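Local coordinates for DUF724 domain-containing protein 6-like (Raphanus sativus, PDB 5ZWX), which binds histone H3 peptides bearing the H3K9me2 mark through a tandem Agenet cassette and probably links that mark to DNA methylation in heterochromatin, at residues P11-P16 with L77-P82; A19-S24 with W33-V38; S23-G28 with V71-Q76; K50-Y55 with R67-V72; D98-Y103 with E138-R143. One frame throughout, in Å; residues are numbered along the deposited sequence.

Contact 1: P11-P16 with L77-P82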
# COMPACT_ATOMS: atom_id res chain seq x y z
N PRO A 11 10.67 -1.88 14.59
CA PRO A 11 10.05 -3.17 14.29
C PRO A 11 11.07 -4.08 13.59
O PRO A 11 11.81 -3.59 12.74
CB PRO A 11 8.91 -2.81 13.32
CG PRO A 11 8.66 -1.37 13.53
CD PRO A 11 9.95 -0.75 13.98
N PRO A 12 11.10 -5.37 13.94
CA PRO A 12 12.03 -6.33 13.33
C PRO A 12 12.03 -6.40 11.78
O PRO A 12 13.08 -6.64 11.18
CB PRO A 12 11.56 -7.67 13.92
CG PRO A 12 11.08 -7.29 15.30
CD PRO A 12 10.35 -5.96 15.07
N PHE A 13 10.89 -6.19 11.14
CA PHE A 13 10.88 -6.31 9.68
C PHE A 13 11.63 -5.16 9.01
O PHE A 13 11.99 -5.25 7.83
CB PHE A 13 9.45 -6.37 9.13
CG PHE A 13 8.74 -5.03 9.10
CD1 PHE A 13 8.01 -4.60 10.20
CD2 PHE A 13 8.80 -4.22 7.97
CE1 PHE A 13 7.34 -3.38 10.18
CE2 PHE A 13 8.14 -3.00 7.94
CZ PHE A 13 7.42 -2.57 9.05
N LEU A 14 11.87 -4.08 9.74
CA LEU A 14 12.44 -2.89 9.14
C LEU A 14 13.95 -2.96 9.12
O LEU A 14 14.60 -2.72 10.13
CB LEU A 14 11.96 -1.64 9.89
CG LEU A 14 11.45 -0.39 9.17
CD1 LEU A 14 10.68 -0.71 7.88
CD2 LEU A 14 10.60 0.46 10.14
N LYS A 15 14.51 -3.32 7.97
CA LYS A 15 15.96 -3.30 7.80
C LYS A 15 16.29 -2.89 6.37
O LYS A 15 15.44 -3.04 5.47
CB LYS A 15 16.57 -4.67 8.14
CG LYS A 15 16.09 -5.79 7.23
CD LYS A 15 16.62 -7.15 7.68
CE LYS A 15 15.97 -7.59 8.99
NZ LYS A 15 16.35 -8.97 9.34
N PRO A 16 17.50 -2.36 6.14
CA PRO A 16 17.88 -2.04 4.76
C PRO A 16 17.62 -3.24 3.85
O PRO A 16 17.95 -4.36 4.23
CB PRO A 16 19.37 -1.73 4.85
CG PRO A 16 19.58 -1.30 6.27
CD PRO A 16 18.60 -2.07 7.09
N LEU A 77 5.26 2.84 7.43
CA LEU A 77 5.67 1.61 6.75
C LEU A 77 5.01 0.38 7.36
O LEU A 77 4.76 0.35 8.56
CB LEU A 77 7.19 1.44 6.83
CG LEU A 77 7.99 2.61 6.24
CD1 LEU A 77 9.51 2.39 6.35
CD2 LEU A 77 7.56 2.83 4.78
N ARG A 78 4.75 -0.62 6.52
CA ARG A 78 4.36 -1.94 7.03
C ARG A 78 4.94 -3.00 6.12
O ARG A 78 5.47 -2.67 5.06
CB ARG A 78 2.85 -2.06 7.13
CG ARG A 78 2.15 -2.09 5.72
CD ARG A 78 0.63 -2.05 5.86
NE ARG A 78 -0.00 -2.55 4.62
CZ ARG A 78 -1.30 -2.86 4.51
NH1 ARG A 78 -2.11 -2.70 5.55
NH2 ARG A 78 -1.77 -3.35 3.37
N PRO A 79 4.94 -4.29 6.55
CA PRO A 79 5.53 -5.26 5.65
C PRO A 79 4.61 -5.47 4.45
O PRO A 79 3.46 -5.05 4.54
CB PRO A 79 5.64 -6.55 6.52
CG PRO A 79 5.38 -6.11 7.92
CD PRO A 79 4.47 -4.91 7.80
N PRO A 80 5.09 -6.11 3.38
CA PRO A 80 4.21 -6.55 2.29
C PRO A 80 3.02 -7.33 2.83
O PRO A 80 3.16 -8.14 3.72
CB PRO A 80 5.10 -7.48 1.46
CG PRO A 80 6.48 -7.06 1.79
CD PRO A 80 6.46 -6.65 3.21
N ALA A 81 1.84 -7.06 2.28
CA ALA A 81 0.64 -7.75 2.67
C ALA A 81 0.86 -9.27 2.53
O ALA A 81 1.59 -9.72 1.65
CB ALA A 81 -0.55 -7.28 1.80
N PRO A 82 0.22 -10.05 3.40
CA PRO A 82 0.39 -11.51 3.37
C PRO A 82 0.04 -12.10 2.01
O PRO A 82 -0.88 -11.59 1.35
CB PRO A 82 -0.57 -11.99 4.46
CG PRO A 82 -0.69 -10.82 5.37
CD PRO A 82 -0.69 -9.63 4.47
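The N-terminal arm of the chain folds back over strand 77-78 of the Agenet domain, whose partner in the sheet is strand 19-22. Residues Pro11 to Leu14 form a type I beta turn closed by Leu14 N donating to Pro11 O at 3.0 Å, and Pro12 suits its second position because the ring holds phi (-53°) close to what such a turn needs. Phe13 CG sits between the backbone N and the carbonyl carbon (chi1 76°), a crowded position that sets the ring against Pro79. Pro79 CG lies 3.7 Å from the centroid of the Phe13 ring and 12° off its normal, a CH-pi contact of a rigid pyrrolidine over the ring face. At the ring's edge, Phe13 CZ lies 4.0 Å from Leu77 O. Deeper in, Leu14 CD1 meets Leu77 CD1 at 3.6 Å, crossing at about a right angle, and Val20 and Ile22 of strand 19-22 extend this apolar cluster. Arg78 leaves its backbone away from 11-16; its guanidinium forms a salt bridge with Glu21, donates to Arg143 O and makes a cation-pi contact with Trp33. An alanine in place of Phe13 would remove the ring and would probably weaken the hold of the arm on Pro79. Such an N-terminal arm, packed on a short strand, flanks the SH3-like fold of the Agenet domain.

Contact 2: A19-S24 with W33-V38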
# COMPACT_ATOMS: atom_id res chain seq x y z
N ALA A 19 11.53 -5.31 1.74
CA ALA A 19 10.37 -4.88 0.97
C ALA A 19 9.34 -4.36 1.96
O ALA A 19 9.20 -4.92 3.04
CB ALA A 19 9.81 -6.02 0.15
N VAL A 20 8.63 -3.30 1.60
CA VAL A 20 7.64 -2.70 2.49
C VAL A 20 6.47 -2.13 1.65
O VAL A 20 6.59 -2.01 0.44
CB VAL A 20 8.24 -1.53 3.33
CG1 VAL A 20 9.22 -2.05 4.36
CG2 VAL A 20 8.92 -0.51 2.41
N GLU A 21 5.38 -1.82 2.33
CA GLU A 21 4.33 -0.98 1.77
C GLU A 21 4.41 0.37 2.48
O GLU A 21 4.69 0.46 3.68
CB GLU A 21 2.96 -1.64 1.93
CG GLU A 21 2.94 -3.05 1.31
CD GLU A 21 1.55 -3.66 1.18
OE1 GLU A 21 0.58 -3.11 1.74
OE2 GLU A 21 1.45 -4.72 0.54
N ILE A 22 4.16 1.42 1.70
CA ILE A 22 4.42 2.78 2.15
C ILE A 22 3.13 3.56 2.11
O ILE A 22 2.45 3.61 1.03
CB ILE A 22 5.45 3.48 1.24
CG1 ILE A 22 6.70 2.61 1.10
CG2 ILE A 22 5.68 4.93 1.69
CD1 ILE A 22 7.57 2.91 -0.08
N SER A 23 2.77 4.16 3.24
CA SER A 23 1.60 5.05 3.24
C SER A 23 2.08 6.50 3.33
O SER A 23 3.18 6.76 3.77
CB SER A 23 0.64 4.71 4.38
OG SER A 23 1.34 4.66 5.61
N SER A 24 1.27 7.43 2.87
CA SER A 24 1.65 8.84 2.87
C SER A 24 0.73 9.63 3.77
O SER A 24 -0.40 9.21 4.05
CB SER A 24 1.62 9.41 1.45
OG SER A 24 1.69 10.82 1.46
N TRP A 33 -1.44 2.45 -0.34
CA TRP A 33 -0.21 1.75 0.01
C TRP A 33 0.57 1.57 -1.30
O TRP A 33 0.06 0.94 -2.25
CB TRP A 33 -0.52 0.41 0.66
CG TRP A 33 -1.10 0.55 2.05
CD1 TRP A 33 -2.42 0.47 2.41
CD2 TRP A 33 -0.37 0.83 3.26
NE1 TRP A 33 -2.55 0.67 3.78
CE2 TRP A 33 -1.30 0.89 4.31
CE3 TRP A 33 0.98 1.04 3.54
CZ2 TRP A 33 -0.91 1.14 5.65
CZ3 TRP A 33 1.37 1.28 4.88
CH2 TRP A 33 0.42 1.34 5.90
N TYR A 34 1.77 2.15 -1.38
CA TYR A 34 2.67 1.96 -2.53
C TYR A 34 3.82 1.03 -2.20
O TYR A 34 4.38 1.13 -1.10
CB TYR A 34 3.18 3.32 -3.02
CG TYR A 34 2.15 3.92 -4.00
CD1 TYR A 34 0.96 4.46 -3.52
CD2 TYR A 34 2.34 3.86 -5.38
CE1 TYR A 34 -0.04 4.97 -4.43
CE2 TYR A 34 1.37 4.37 -6.27
CZ TYR A 34 0.19 4.92 -5.78
OH TYR A 34 -0.79 5.40 -6.65
N MSE A 35 4.16 0.11 -3.09
CA MSE A 35 5.21 -0.87 -2.80
C MSE A 35 6.58 -0.22 -2.88
O MSE A 35 6.81 0.67 -3.70
CB MSE A 35 5.14 -2.06 -3.76
CG MSE A 35 3.77 -2.68 -3.89
SE MSE A 35 2.99 -3.31 -2.18
CE MSE A 35 1.96 -1.72 -1.64
N GLY A 36 7.51 -0.64 -2.01
CA GLY A 36 8.86 -0.13 -2.11
C GLY A 36 9.85 -0.96 -1.32
O GLY A 36 9.55 -2.08 -0.92
N LYS A 37 11.04 -0.42 -1.11
CA LYS A 37 12.04 -1.12 -0.30
C LYS A 37 12.77 -0.16 0.62
O LYS A 37 12.90 1.02 0.32
CB LYS A 37 13.02 -1.87 -1.21
CG LYS A 37 13.91 -0.97 -2.04
CD LYS A 37 15.16 -1.72 -2.50
CE LYS A 37 16.33 -0.77 -2.76
NZ LYS A 37 16.85 -0.82 -4.15
N VAL A 38 13.26 -0.66 1.75
CA VAL A 38 14.00 0.18 2.66
C VAL A 38 15.41 0.42 2.14
O VAL A 38 16.13 -0.52 1.79
CB VAL A 38 14.07 -0.45 4.06
CG1 VAL A 38 14.94 0.41 4.98
CG2 VAL A 38 12.65 -0.65 4.63
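A beta hairpin joins strand 19-22 to strand 32-40, antiparallel, with four backbone hydrogen bonds in the pairs Val20-Gly36 and Ile22-Tyr34. The tight part is the buried face of Val20 and Ile22. Glycine suits position 36, since a CB there would clash with the end of Ile22; without one, Ile22 CD1 rests 3.9 Å from Gly36 CA. Beside it, Val20 CG1 touches Val38 CG2 at 3.7 Å. On the other face the packing loosens toward solvent at Ala19 and Lys37, whose NZ reaches Glu54. Glu21 is buried on that same face. Met35, present as selenomethionine, bends alongside so that Met35 CE lies 3.4 Å from Glu21 CG. The Glu21 carboxylate forms salt bridges with Arg78 and Arg140. At the far end, Ser23 closes over the indole of Trp33: Ser23 CB lies 3.7 Å from the centroid of the six-membered ring, 17° off its normal.

Contact 3: S23-G28 with V71-Q76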
# COMPACT_ATOMS: atom_id res chain seq x y z
N SER A 23 2.77 4.16 3.24
CA SER A 23 1.60 5.05 3.24
C SER A 23 2.08 6.50 3.33
O SER A 23 3.18 6.76 3.77
CB SER A 23 0.64 4.71 4.38
OG SER A 23 1.34 4.66 5.61
N SER A 24 1.27 7.43 2.87
CA SER A 24 1.65 8.84 2.87
C SER A 24 0.73 9.63 3.77
O SER A 24 -0.40 9.21 4.05
CB SER A 24 1.62 9.41 1.45
OG SER A 24 1.69 10.82 1.46
N ASN A 25 1.23 10.78 4.20
CA ASN A 25 0.49 11.68 5.06
C ASN A 25 -0.28 12.71 4.21
O ASN A 25 -1.21 13.36 4.68
CB ASN A 25 1.46 12.38 6.02
CG ASN A 25 2.32 11.40 6.82
OD1 ASN A 25 1.85 10.33 7.20
ND2 ASN A 25 3.57 11.76 7.07
N GLU A 26 0.13 12.83 2.95
CA GLU A 26 -0.45 13.83 2.05
C GLU A 26 -1.89 13.48 1.70
O GLU A 26 -2.21 12.32 1.45
CB GLU A 26 0.38 13.97 0.78
CG GLU A 26 1.87 14.12 1.00
CD GLU A 26 2.67 13.91 -0.27
OE1 GLU A 26 2.17 14.27 -1.35
OE2 GLU A 26 3.80 13.38 -0.20
N SER A 27 -2.75 14.50 1.64
CA SER A 27 -4.18 14.26 1.43
C SER A 27 -4.46 13.50 0.13
O SER A 27 -5.36 12.64 0.07
CB SER A 27 -4.95 15.58 1.44
OG SER A 27 -4.53 16.41 0.37
N GLY A 28 -3.67 13.80 -0.90
CA GLY A 28 -3.87 13.16 -2.20
C GLY A 28 -3.52 11.67 -2.17
O GLY A 28 -3.76 10.96 -3.15
N VAL A 71 12.39 10.23 2.59
CA VAL A 71 12.61 10.00 4.03
C VAL A 71 11.22 10.00 4.69
O VAL A 71 10.45 10.94 4.51
CB VAL A 71 13.51 11.08 4.63
CG1 VAL A 71 13.66 10.90 6.16
CG2 VAL A 71 14.89 11.04 3.96
N VAL A 72 10.86 8.93 5.39
CA VAL A 72 9.52 8.79 5.96
C VAL A 72 9.60 8.39 7.43
O VAL A 72 10.64 7.93 7.89
CB VAL A 72 8.70 7.72 5.22
CG1 VAL A 72 8.52 8.10 3.73
CG2 VAL A 72 9.37 6.37 5.33
N ASP A 73 8.48 8.54 8.15
CA ASP A 73 8.34 8.07 9.52
C ASP A 73 8.22 6.55 9.54
O ASP A 73 7.63 5.95 8.64
CB ASP A 73 7.10 8.68 10.20
CG ASP A 73 7.20 10.19 10.37
OD1 ASP A 73 8.31 10.72 10.58
OD2 ASP A 73 6.14 10.85 10.33
N VAL A 74 8.78 5.92 10.58
CA VAL A 74 8.56 4.50 10.76
C VAL A 74 7.06 4.11 10.65
O VAL A 74 6.71 3.13 10.00
CB VAL A 74 9.13 4.05 12.12
CG1 VAL A 74 8.67 2.63 12.45
CG2 VAL A 74 10.66 4.13 12.05
N GLY A 75 6.18 4.91 11.25
CA GLY A 75 4.76 4.61 11.27
C GLY A 75 4.09 4.67 9.89
O GLY A 75 2.92 4.29 9.77
N GLN A 76 4.83 5.09 8.87
CA GLN A 76 4.29 5.09 7.49
C GLN A 76 4.51 3.74 6.79
O GLN A 76 4.00 3.51 5.70
CB GLN A 76 4.94 6.19 6.66
CG GLN A 76 4.51 7.56 7.06
CD GLN A 76 5.18 8.63 6.22
OE1 GLN A 76 6.07 9.32 6.69
NE2 GLN A 76 4.78 8.75 4.95
O HOH W 1 3.76 10.26 9.84
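The loop after strand 19-22, which holds an ST turn, meets the 3-10 segment 74-76 of the Agenet domain at the surface, mainly through Ser23 and Gln76. Main-chain and side-chain hydrogen bonds do most of the work. Gln76 O takes two donors from one residue: Ser23 N at 2.8 Å, nearly straight at 169°, and Ser23 OG at 2.9 Å, from above the carbonyl plane. The glutamine amide returns the grip, Gln76 NE2 donating to Ser23 O at 2.8 Å close to the plane of both groups. Its other end is held too, because Gln76 OE1 accepts from Asp73 N at 2.9 Å, so the amide is fixed in its rotation; a long, two-ended side chain suits this place. By van der Waals contact, the amide of Asn25 crosses that of Gln76, with the planes 42° apart. Within the loop, Ser24 OG accepts from Glu26 N at 2.9 Å, shaping the turn that leads into the peptide-binding residues; Glu26, at its end, pairs with a basic side chain of the histone peptide. Water supplies the last link: one molecule donates to Asp73 OD2 at 2.5 Å and accepts a weak bond from Asn25 ND2 at 3.2 Å.

Contact 4: K50-Y55 with R67-V72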
# COMPACT_ATOMS: atom_id res chain seq x y z
N LYS A 50 14.00 8.65 11.41
CA LYS A 50 13.32 8.34 10.16
C LYS A 50 14.03 7.29 9.29
O LYS A 50 15.19 6.98 9.51
CB LYS A 50 13.13 9.64 9.38
CG LYS A 50 12.14 10.56 10.07
CD LYS A 50 12.12 11.94 9.47
CE LYS A 50 11.11 12.81 10.21
NZ LYS A 50 11.33 12.75 11.69
N CYS A 51 13.29 6.75 8.33
CA CYS A 51 13.80 5.75 7.39
C CYS A 51 13.83 6.36 6.01
O CYS A 51 13.04 7.23 5.74
CB CYS A 51 12.90 4.50 7.37
SG CYS A 51 12.96 3.60 8.95
N GLU A 52 14.72 5.92 5.14
CA GLU A 52 14.61 6.30 3.75
C GLU A 52 14.11 5.09 2.97
O GLU A 52 14.56 3.97 3.22
CB GLU A 52 15.94 6.79 3.21
CG GLU A 52 15.87 7.29 1.77
CD GLU A 52 17.24 7.68 1.25
OE1 GLU A 52 18.21 7.40 1.97
OE2 GLU A 52 17.33 8.24 0.14
N VAL A 53 13.17 5.30 2.06
CA VAL A 53 12.62 4.23 1.23
C VAL A 53 12.70 4.61 -0.24
O VAL A 53 12.79 5.79 -0.58
CB VAL A 53 11.13 3.89 1.56
CG1 VAL A 53 10.99 3.39 2.99
CG2 VAL A 53 10.19 5.10 1.29
N GLU A 54 12.73 3.58 -1.08
CA GLU A 54 12.66 3.75 -2.53
C GLU A 54 11.40 3.11 -3.06
O GLU A 54 11.14 1.95 -2.77
CB GLU A 54 13.87 3.10 -3.20
CG GLU A 54 13.84 3.17 -4.71
CD GLU A 54 15.08 2.57 -5.34
OE1 GLU A 54 15.06 1.36 -5.64
OE2 GLU A 54 16.09 3.30 -5.50
N TYR A 55 10.61 3.86 -3.83
CA TYR A 55 9.38 3.31 -4.39
C TYR A 55 9.68 2.39 -5.56
O TYR A 55 10.62 2.63 -6.32
CB TYR A 55 8.44 4.43 -4.86
CG TYR A 55 7.85 5.23 -3.73
CD1 TYR A 55 8.64 6.11 -2.98
CD2 TYR A 55 6.52 5.11 -3.39
CE1 TYR A 55 8.10 6.83 -1.94
CE2 TYR A 55 5.97 5.84 -2.36
CZ TYR A 55 6.76 6.71 -1.65
OH TYR A 55 6.19 7.43 -0.63
N ARG A 67 13.92 5.96 -9.66
CA ARG A 67 12.82 5.65 -8.76
C ARG A 67 12.79 6.66 -7.62
O ARG A 67 13.84 7.12 -7.16
CB ARG A 67 12.94 4.23 -8.22
CG ARG A 67 12.69 3.19 -9.29
CD ARG A 67 12.64 1.79 -8.73
NE ARG A 67 12.24 0.84 -9.76
CZ ARG A 67 12.17 -0.47 -9.60
NH1 ARG A 67 12.48 -1.02 -8.43
NH2 ARG A 67 11.79 -1.24 -10.61
N LEU A 68 11.59 7.04 -7.21
CA LEU A 68 11.44 8.05 -6.18
C LEU A 68 12.00 7.54 -4.85
O LEU A 68 11.76 6.40 -4.46
CB LEU A 68 9.96 8.43 -6.01
CG LEU A 68 9.65 9.43 -4.90
CD1 LEU A 68 10.35 10.75 -5.19
CD2 LEU A 68 8.15 9.62 -4.71
N ARG A 69 12.75 8.39 -4.15
CA ARG A 69 13.17 8.05 -2.79
C ARG A 69 12.64 9.12 -1.84
O ARG A 69 12.58 10.30 -2.20
CB ARG A 69 14.69 7.95 -2.69
CG ARG A 69 15.28 6.79 -3.46
CD ARG A 69 16.79 6.74 -3.25
NE ARG A 69 17.38 5.47 -3.67
CZ ARG A 69 18.57 5.04 -3.27
NH1 ARG A 69 19.30 5.78 -2.43
NH2 ARG A 69 19.03 3.87 -3.68
N GLU A 70 12.25 8.70 -0.65
CA GLU A 70 11.70 9.61 0.35
C GLU A 70 12.17 9.23 1.74
O GLU A 70 12.33 8.04 2.01
CB GLU A 70 10.18 9.60 0.34
CG GLU A 70 9.60 10.52 -0.71
CD GLU A 70 8.11 10.62 -0.63
OE1 GLU A 70 7.50 9.81 0.10
OE2 GLU A 70 7.55 11.52 -1.30
N VAL A 71 12.39 10.23 2.59
CA VAL A 71 12.61 10.00 4.03
C VAL A 71 11.22 10.00 4.69
O VAL A 71 10.45 10.94 4.51
CB VAL A 71 13.51 11.08 4.63
CG1 VAL A 71 13.66 10.90 6.16
CG2 VAL A 71 14.89 11.04 3.96
N VAL A 72 10.86 8.93 5.39
CA VAL A 72 9.52 8.79 5.96
C VAL A 72 9.60 8.39 7.43
O VAL A 72 10.64 7.93 7.89
CB VAL A 72 8.70 7.72 5.22
CG1 VAL A 72 8.52 8.10 3.73
CG2 VAL A 72 9.37 6.37 5.33
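Strands 51-55 and 67-72 run antiparallel, 153° between their directions, with paired backbone hydrogen bonds at Cys51-Val72 and Val53-Glu70 and a further one from Tyr55 N to Leu68 O. They belong to the SH3-like sheet of the Agenet domain, where beta-branched valines suit the extended backbone. On the inner face Val53 CG1 meets Val72 CG2 at 4.1 Å, next to Leu77 and Ile22. The outer face is charged: Arg69 NE donates to Glu54 OE2 at 3.1 Å, an angle of 166°, with the oxygen in the guanidinium plane, while Glu54 OE1 serves Lys37. Tyr55 lies side by side with Leu68, whose CD2 sits over the ring face, 4.3 Å from the centroid. From there Tyr55 OH donates to Glu70 OE1 at 2.8 Å; the carboxylate stands nearly perpendicular to the ring, 87° apart, and is met from above its plane. The bond is consistent with Tyr55 orienting Glu70, whose OE2 forms a salt bridge with a basic side chain of the bound peptide; Tyr55 and Leu68 also pack on a basic side chain of it. A phenylalanine at Tyr55 would lack the hydroxyl and would probably leave the Glu70 carboxylate less firmly oriented. Where the pairing ends, packing is tight: Lys50 CB lies 3.5 Å from Val71 CG1.

Contact 5: D98-Y103 with E138-R143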
# COMPACT_ATOMS: atom_id res chain seq x y z
N ASP A 98 -14.11 -5.07 2.56
CA ASP A 98 -13.05 -4.06 2.50
C ASP A 98 -11.94 -4.59 1.62
O ASP A 98 -11.42 -5.67 1.87
CB ASP A 98 -12.51 -3.74 3.90
CG ASP A 98 -13.43 -2.82 4.67
OD1 ASP A 98 -14.33 -2.21 4.04
OD2 ASP A 98 -13.27 -2.71 5.90
N VAL A 99 -11.62 -3.85 0.57
CA VAL A 99 -10.64 -4.29 -0.41
C VAL A 99 -9.63 -3.18 -0.67
O VAL A 99 -9.87 -2.03 -0.32
CB VAL A 99 -11.29 -4.71 -1.76
CG1 VAL A 99 -12.17 -5.97 -1.55
CG2 VAL A 99 -12.11 -3.54 -2.35
N ASP A 100 -8.49 -3.53 -1.25
CA ASP A 100 -7.66 -2.52 -1.91
C ASP A 100 -7.74 -2.79 -3.40
O ASP A 100 -7.71 -3.95 -3.82
CB ASP A 100 -6.20 -2.56 -1.48
CG ASP A 100 -6.01 -2.53 0.02
OD1 ASP A 100 -6.85 -1.93 0.74
OD2 ASP A 100 -5.01 -3.15 0.48
N ALA A 101 -7.83 -1.72 -4.19
CA ALA A 101 -7.83 -1.80 -5.65
C ALA A 101 -6.52 -1.29 -6.22
O ALA A 101 -6.00 -0.25 -5.79
CB ALA A 101 -9.01 -0.99 -6.22
N PHE A 102 -5.96 -2.01 -7.18
CA PHE A 102 -4.73 -1.54 -7.82
C PHE A 102 -5.03 -0.46 -8.84
O PHE A 102 -5.71 -0.69 -9.86
CB PHE A 102 -3.99 -2.67 -8.49
CG PHE A 102 -2.54 -2.38 -8.70
CD1 PHE A 102 -1.67 -2.24 -7.61
CD2 PHE A 102 -2.03 -2.25 -9.98
CE1 PHE A 102 -0.32 -1.98 -7.81
CE2 PHE A 102 -0.68 -1.98 -10.18
CZ PHE A 102 0.18 -1.86 -9.09
N TYR A 103 -4.50 0.74 -8.60
CA TYR A 103 -4.93 1.91 -9.42
C TYR A 103 -3.78 2.90 -9.38
O TYR A 103 -3.15 3.05 -8.31
CB TYR A 103 -6.19 2.50 -8.80
CG TYR A 103 -6.86 3.60 -9.57
CD1 TYR A 103 -6.51 4.93 -9.36
CD2 TYR A 103 -7.89 3.30 -10.46
CE1 TYR A 103 -7.15 5.95 -10.10
CE2 TYR A 103 -8.52 4.28 -11.17
CZ TYR A 103 -8.16 5.60 -10.98
OH TYR A 103 -8.84 6.54 -11.69
N GLU A 138 -7.88 -7.22 -9.98
CA GLU A 138 -7.35 -5.91 -9.60
C GLU A 138 -7.56 -5.60 -8.11
O GLU A 138 -7.20 -4.51 -7.64
CB GLU A 138 -8.02 -4.79 -10.44
CG GLU A 138 -7.74 -4.92 -11.91
CD GLU A 138 -8.46 -3.82 -12.72
OE1 GLU A 138 -9.68 -3.96 -12.96
OE2 GLU A 138 -7.79 -2.83 -13.09
N LEU A 139 -8.14 -6.55 -7.38
CA LEU A 139 -8.46 -6.30 -5.97
C LEU A 139 -7.72 -7.26 -5.06
O LEU A 139 -7.39 -8.37 -5.47
CB LEU A 139 -9.95 -6.45 -5.71
CG LEU A 139 -10.91 -5.65 -6.60
CD1 LEU A 139 -12.28 -6.04 -6.16
CD2 LEU A 139 -10.67 -4.15 -6.38
N ARG A 140 -7.47 -6.82 -3.82
CA ARG A 140 -7.03 -7.75 -2.77
C ARG A 140 -7.87 -7.51 -1.50
O ARG A 140 -8.33 -6.42 -1.27
CB ARG A 140 -5.53 -7.58 -2.49
CG ARG A 140 -5.17 -6.23 -1.88
CD ARG A 140 -3.62 -6.06 -1.68
NE ARG A 140 -3.28 -4.81 -0.96
CZ ARG A 140 -2.04 -4.46 -0.59
NH1 ARG A 140 -0.99 -5.23 -0.89
NH2 ARG A 140 -1.84 -3.32 0.08
N PHE A 141 -8.04 -8.51 -0.65
CA PHE A 141 -8.77 -8.27 0.58
C PHE A 141 -7.89 -7.40 1.44
O PHE A 141 -6.68 -7.60 1.47
CB PHE A 141 -9.14 -9.59 1.27
CG PHE A 141 -10.21 -10.33 0.55
CD1 PHE A 141 -11.52 -9.88 0.63
CD2 PHE A 141 -9.93 -11.44 -0.23
CE1 PHE A 141 -12.54 -10.55 -0.06
CE2 PHE A 141 -10.93 -12.11 -0.89
CZ PHE A 141 -12.24 -11.67 -0.82
N HIS A 142 -8.50 -6.40 2.06
CA HIS A 142 -7.76 -5.44 2.87
C HIS A 142 -7.31 -6.08 4.18
O HIS A 142 -8.07 -6.84 4.77
CB HIS A 142 -8.61 -4.22 3.19
CG HIS A 142 -7.86 -3.16 3.93
ND1 HIS A 142 -6.99 -2.29 3.30
CD2 HIS A 142 -7.79 -2.87 5.25
CE1 HIS A 142 -6.45 -1.49 4.20
NE2 HIS A 142 -6.91 -1.82 5.40
N ARG A 143 -6.10 -5.77 4.61
CA ARG A 143 -5.59 -6.22 5.91
C ARG A 143 -4.91 -5.07 6.62
O ARG A 143 -4.47 -4.12 5.96
CB ARG A 143 -4.60 -7.38 5.75
CG ARG A 143 -5.18 -8.65 5.15
CD ARG A 143 -4.72 -9.89 5.93
NE ARG A 143 -4.72 -11.07 5.07
CZ ARG A 143 -4.37 -12.30 5.46
NH1 ARG A 143 -3.99 -12.53 6.71
NH2 ARG A 143 -4.41 -13.29 4.58
O HOH W 2 -4.19 -4.48 2.62
O HOH W 3 -5.27 -2.70 -11.99
O HOH W 4 -6.75 0.02 -12.24
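Strands 98-103 and 139-141 run antiparallel at 150°, bonded at the Asp100-Arg140 pair and extended by Phe102 N to Glu138 O at one end and His142 N to Asp98 O at the other. They form part of the second, probably Agenet-like, half of the cassette. One face is apolar: the small Ala101 lets a branch of Leu139 lie flush, Ala101 CB to Leu139 CD2 3.6 Å, and Phe134 packs on both. The other face is organised by the buried carboxylate of Asp100. Its OD1 accepts from His142 ND1 at 2.6 Å, through the syn lone pair and near the imidazole plane; His142 CG, anti to the backbone N (chi1 -176°), swings the ring to the aspartate. OD2 offers its anti lone pair to Arg140 NE at 2.8 Å, forming a salt bridge, with a weak second bond from NH2. So many donors would be expected to keep Asp100 ionised, and because His142 NE2 is itself hydrogen-bonded to Glu144, the imidazole may be charged too. Arg140 suits its place as a branched donor, for its NH1 reaches Glu21 of the first half and its guanidinium lies against Trp107. A water completes the site, donating to Asp100 OD2 at 2.6 Å and accepting from Arg143 N at 3.0 Å.

How the contacts relate
Contacts 1 to 4 build the first half of the cassette, and contact 5 the second. Contact 1 is the most buried and almost wholly apolar, whereas contact 3 lies at the surface and relies on amides, hydroxyls and a water. Contacts 2 and 4 are strand pairings of mixed burial in one sheet, joined along strands 32-40 and 51-55, each with a largely apolar face, although Glu70 shares that of contact 4, and a more polar one. Contact 3 shares Ser23 and Ser24 with contact 2, and Val71 and Val72 with contact 4. Contact 5 gathers its polar groups around the buried carboxylate of Asp100, as contact 2 does around Glu21, which ties the halves through Arg78 and Arg140.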